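Side-chain contacts in MmoQ Response regulator (Methylococcus capsulatus, PDB 3LJX), which is a response regulator that probably makes cyclic di-GMP from GTP through its GGDEF domain, this chain being the part that carries its HDOD domain: residues Ser128-Pro132 with Lys133-Thr137; Trp192-Pro195 with Gln196-Asp200. All blocks are in the same frame, centred on the assembly; numbering follows the deposited sequence.

In the fold
Both contacts are helix starts within the all-helical HDOD domain: contact 1 opens helix 132-141 and contact 2 opens helix 196-204, each with a proline at or next to the N-cap. Their centres lie about 13 Å apart, and they touch where T137 CG2 of contact 1 meets F194 CZ of contact 2 at 4.1 Å. Both are partly buried: A135 and F136 are the buried partners of contact 1, F194 and I199 those of contact 2, where P195, Q196 and V197 are exposed. Contact 1 rests mainly on backbone bonds to two carbonyl oxygens. Contact 2 has a single, weak backbone bond from loop to helix and relies more on apolar side chains, beside a polar Q196-D200 pair.

Contact 1: Ser128-Pro132 with Lys133-Thr137; sequences STVAP and KEAFT
V130 carries CG2 between its backbone N and carbonyl carbon, with CG1 anti to the carbonyl carbon (chi1 -55°), and this torsion lays CG2 against A135 CB at 3.5 Å. The two methyl groups meet where the loop after helix 106-125 turns into helix 132-141, the N-terminal start of a helix with A131 at the N-cap and P132 as the first helical residue. A131 supplies no side-chain acceptor to the opening turn; its carbonyl begins the helical hydrogen-bond pattern. A131 O accepts the N-H of A135 at 2.9 Å, in the carbonyl plane, and a weak, more bent bond from E134 N at 3.0 Å. One residue on, P132 O takes the N-H of F136 at 2.7 Å, the donor tilted 22° from the carbonyl plane. P132 packs on T124 of helix 106-125, which A135 also meets; V130 leans on F219 of helix 214-233. The F136 side chain touches A117 and Q121 of helix 106-125, while its CB stays 3.5 Å from P132 O. K133 NZ forms a salt bridge with D73 OD1. E134 runs extended beside A131: with CG anti to the carbonyl carbon (chi1 -61°), its carboxylate comes alongside the methyl group of A131, and OE1 of E134 lies 3.7 Å from A131 CB.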
loop_
_atom_site.group_PDB
_atom_site.type_symbol
_atom_site.label_atom_id
_atom_site.label_comp_id
_atom_site.label_asym_id
_atom_site.label_seq_id
_atom_site.Cartn_x
_atom_site.Cartn_y
_atom_site.Cartn_z
ATOM N N SER A 128 12.445 8.453 -14.460
ATOM C CA SER A 128 11.732 7.986 -15.642
ATOM C C SER A 128 11.440 6.489 -15.643
ATOM O O SER A 128 11.459 5.868 -16.702
ATOM C CB SER A 128 12.523 8.352 -16.898
ATOM O OG SER A 128 12.625 9.755 -17.015
ATOM N N THR A 129 11.181 5.911 -14.474
ATOM C CA THR A 129 10.928 4.478 -14.374
ATOM C C THR A 129 9.446 4.155 -14.552
ATOM O O THR A 129 9.054 3.464 -15.497
ATOM C CB THR A 129 11.417 3.903 -13.020
ATOM O OG1 THR A 129 10.978 4.755 -11.947
ATOM C CG2 THR A 129 12.918 3.829 -13.000
ATOM N N VAL A 130 8.625 4.652 -13.636
ATOM C CA VAL A 130 7.200 4.347 -13.645
ATOM C C VAL A 130 6.382 5.635 -13.575
ATOM O O VAL A 130 6.922 6.707 -13.281
ATOM C CB VAL A 130 6.836 3.450 -12.447
ATOM C CG1 VAL A 130 7.700 2.202 -12.445
ATOM C CG2 VAL A 130 7.034 4.208 -11.144
ATOM N N ALA A 131 5.088 5.538 -13.868
ATOM C CA ALA A 131 4.187 6.680 -13.703
ATOM C C ALA A 131 4.040 6.956 -12.212
ATOM O O ALA A 131 3.692 6.055 -11.444
ATOM C CB ALA A 131 2.836 6.379 -14.316
ATOM N N PRO A 132 4.321 8.193 -11.790
ATOM C CA PRO A 132 4.287 8.514 -10.343
ATOM C C PRO A 132 2.935 8.275 -9.669
ATOM O O PRO A 132 2.894 7.833 -8.517
ATOM C CB PRO A 132 4.688 9.993 -10.291
ATOM C CG PRO A 132 5.572 10.170 -11.558
ATOM C CD PRO A 132 4.960 9.251 -12.601
ATOM N N LYS A 133 1.837 8.538 -10.362
ATOM C CA LYS A 133 0.529 8.262 -9.763
ATOM C C LYS A 133 0.338 6.766 -9.480
ATOM O O LYS A 133 -0.315 6.393 -8.498
ATOM C CB LYS A 133 -0.614 8.796 -10.630
ATOM C CG LYS A 133 -0.773 8.115 -11.978
ATOM C CD LYS A 133 -2.008 8.663 -12.737
ATOM C CE LYS A 133 -1.816 8.525 -14.251
ATOM N NZ LYS A 133 -3.023 8.927 -15.045
ATOM N N GLU A 134 0.917 5.915 -10.332
ATOM C CA GLU A 134 0.847 4.468 -10.127
ATOM C C GLU A 134 1.827 4.057 -9.023
ATOM O O GLU A 134 1.543 3.146 -8.228
ATOM C CB GLU A 134 1.133 3.721 -11.437
ATOM C CG GLU A 134 0.110 4.047 -12.546
ATOM C CD GLU A 134 0.381 3.298 -13.859
ATOM O OE1 GLU A 134 1.539 2.894 -14.100
ATOM O OE2 GLU A 134 -0.573 3.106 -14.650
ATOM N N ALA A 135 2.978 4.738 -8.975
ATOM C CA ALA A 135 3.974 4.476 -7.944
ATOM C C ALA A 135 3.422 4.855 -6.571
ATOM O O ALA A 135 3.645 4.143 -5.587
ATOM C CB ALA A 135 5.282 5.244 -8.238
ATOM N N PHE A 136 2.705 5.977 -6.507
ATOM C CA PHE A 136 2.101 6.417 -5.252
ATOM C C PHE A 136 1.284 5.271 -4.664
ATOM O O PHE A 136 1.426 4.902 -3.495
ATOM C CB PHE A 136 1.180 7.608 -5.499
ATOM C CG PHE A 136 0.406 8.027 -4.291
ATOM C CD1 PHE A 136 -0.706 7.297 -3.875
ATOM C CD2 PHE A 136 0.780 9.153 -3.563
ATOM C CE1 PHE A 136 -1.436 7.682 -2.752
ATOM C CE2 PHE A 136 0.063 9.538 -2.434
ATOM C CZ PHE A 136 -1.052 8.805 -2.031
ATOM N N THR A 137 0.439 4.708 -5.517
ATOM C CA THR A 137 -0.458 3.640 -5.139
ATOM C C THR A 137 0.297 2.422 -4.644
ATOM O O THR A 137 -0.062 1.837 -3.616
ATOM C CB THR A 137 -1.363 3.251 -6.324
ATOM O OG1 THR A 137 -2.046 4.419 -6.792
ATOM C CG2 THR A 137 -2.395 2.221 -5.900
#

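Contact 2: Trp192-Pro195 with Gln196-Asp200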
loop_
_atom_site.group_PDB
_atom_site.type_symbol
_atom_site.label_atom_id
_atom_site.label_comp_id
_atom_site.label_asym_id
_atom_site.label_seq_id
_atom_site.Cartn_x
_atom_site.Cartn_y
_atom_site.Cartn_z
ATOM N N TRP A 192 -5.350 -7.858 -7.036
ATOM C CA TRP A 192 -5.967 -6.564 -7.341
ATOM C C TRP A 192 -5.562 -5.994 -8.702
ATOM O O TRP A 192 -5.981 -4.891 -9.070
ATOM C CB TRP A 192 -5.689 -5.549 -6.228
ATOM C CG TRP A 192 -6.204 -6.005 -4.915
ATOM C CD1 TRP A 192 -7.033 -7.077 -4.683
ATOM C CD2 TRP A 192 -5.921 -5.433 -3.640
ATOM N NE1 TRP A 192 -7.288 -7.193 -3.334
ATOM C CE2 TRP A 192 -6.617 -6.193 -2.672
ATOM C CE3 TRP A 192 -5.147 -4.346 -3.216
ATOM C CZ2 TRP A 192 -6.562 -5.903 -1.312
ATOM C CZ3 TRP A 192 -5.093 -4.056 -1.866
ATOM C CH2 TRP A 192 -5.798 -4.830 -0.929
ATOM N N GLY A 193 -4.745 -6.740 -9.442
ATOM C CA GLY A 193 -4.447 -6.368 -10.811
ATOM C C GLY A 193 -3.016 -6.008 -11.170
ATOM O O GLY A 193 -2.711 -5.868 -12.355
ATOM N N PHE A 194 -2.134 -5.859 -10.183
ATOM C CA PHE A 194 -0.755 -5.462 -10.477
ATOM C C PHE A 194 -0.002 -6.570 -11.219
ATOM O O PHE A 194 -0.048 -7.731 -10.832
ATOM C CB PHE A 194 -0.006 -5.081 -9.191
ATOM C CG PHE A 194 -0.378 -3.721 -8.649
ATOM C CD1 PHE A 194 0.304 -2.583 -9.064
ATOM C CD2 PHE A 194 -1.405 -3.579 -7.723
ATOM C CE1 PHE A 194 -0.030 -1.333 -8.565
ATOM C CE2 PHE A 194 -1.748 -2.332 -7.226
ATOM C CZ PHE A 194 -1.058 -1.204 -7.652
ATOM N N PRO A 195 0.697 -6.220 -12.295
ATOM C CA PRO A 195 1.472 -7.259 -12.987
ATOM C C PRO A 195 2.729 -7.646 -12.202
ATOM O O PRO A 195 3.201 -6.885 -11.352
ATOM C CB PRO A 195 1.843 -6.586 -14.315
ATOM C CG PRO A 195 1.916 -5.119 -13.984
ATOM C CD PRO A 195 0.848 -4.892 -12.917
ATOM N N GLN A 196 3.276 -8.820 -12.488
ATOM C CA GLN A 196 4.380 -9.341 -11.693
ATOM C C GLN A 196 5.623 -8.434 -11.581
ATOM O O GLN A 196 6.289 -8.470 -10.545
ATOM C CB GLN A 196 4.775 -10.750 -12.151
ATOM C CG GLN A 196 5.593 -11.517 -11.119
ATOM C CD GLN A 196 6.271 -12.751 -11.702
ATOM O OE1 GLN A 196 5.605 -13.672 -12.197
ATOM N NE2 GLN A 196 7.604 -12.774 -11.651
ATOM N N VAL A 197 5.953 -7.629 -12.599
ATOM C CA VAL A 197 7.154 -6.775 -12.455
ATOM C C VAL A 197 7.073 -5.888 -11.234
ATOM O O VAL A 197 8.078 -5.670 -10.565
ATOM C CB VAL A 197 7.477 -5.824 -13.647
ATOM C CG1 VAL A 197 8.346 -6.513 -14.669
ATOM C CG2 VAL A 197 6.207 -5.175 -14.232
ATOM N N PHE A 198 5.887 -5.355 -10.956
ATOM C CA PHE A 198 5.720 -4.505 -9.778
ATOM C C PHE A 198 5.922 -5.285 -8.483
ATOM O O PHE A 198 6.613 -4.815 -7.580
ATOM C CB PHE A 198 4.375 -3.776 -9.797
ATOM C CG PHE A 198 4.330 -2.636 -10.765
ATOM C CD1 PHE A 198 4.464 -2.858 -12.121
ATOM C CD2 PHE A 198 4.147 -1.338 -10.323
ATOM C CE1 PHE A 198 4.427 -1.801 -13.022
ATOM C CE2 PHE A 198 4.105 -0.278 -11.224
ATOM C CZ PHE A 198 4.248 -0.511 -12.567
ATOM N N ILE A 199 5.340 -6.481 -8.401
ATOM C CA ILE A 199 5.535 -7.329 -7.228
ATOM C C ILE A 199 7.020 -7.708 -7.074
ATOM O O ILE A 199 7.563 -7.707 -5.955
ATOM C CB ILE A 199 4.645 -8.600 -7.269
ATOM C CG1 ILE A 199 3.188 -8.258 -6.949
ATOM C CG2 ILE A 199 5.106 -9.602 -6.246
ATOM C CD1 ILE A 199 2.395 -7.799 -8.137
ATOM N N ASP A 200 7.688 -8.007 -8.188
ATOM C CA ASP A 200 9.111 -8.335 -8.117
ATOM C C ASP A 200 9.923 -7.132 -7.652
ATOM O O ASP A 200 10.869 -7.272 -6.877
ATOM C CB ASP A 200 9.654 -8.830 -9.463
ATOM C CG ASP A 200 9.136 -10.223 -9.838
ATOM O OD1 ASP A 200 8.496 -10.890 -8.995
ATOM O OD2 ASP A 200 9.372 -10.654 -10.988
#
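At the start of helix 196-204, with P195 at the N-cap, the P195 ring runs alongside the F198 side chain, P195 CG 3.9 Å from F198 CD1. P195 O faces the first turn and accepts a weak bond from F198 N at 3.1 Å. I199 CD1 also sits 3.4 Å from P195 O, and it reaches back to F194 CB at 3.8 Å; CG1 of I199 stands anti to the carbonyl carbon and the bent second torsion (chi2 85°) turns CD1 towards the loop. The loop itself begins with a Schellman motif ending helix 181-191 at G193, whose positive phi lets the chain leave the helix. This short connection joins helices 181-191 and 196-204 of the HDOD domain. F194 is buried against L189 and L54, while its CD1 makes an apolar contact with F198 CD2 at 4.2 Å. F198 also touches L138 of helix 132-141. Within the helix, Q196 holds D200 one turn on: NE2 of Q196 gives a hydrogen bond of 2.8 Å to D200 OD2, met on the syn side 18° out of the carboxylate plane, and a weak, longer one to D200 OD1 at 3.4 Å.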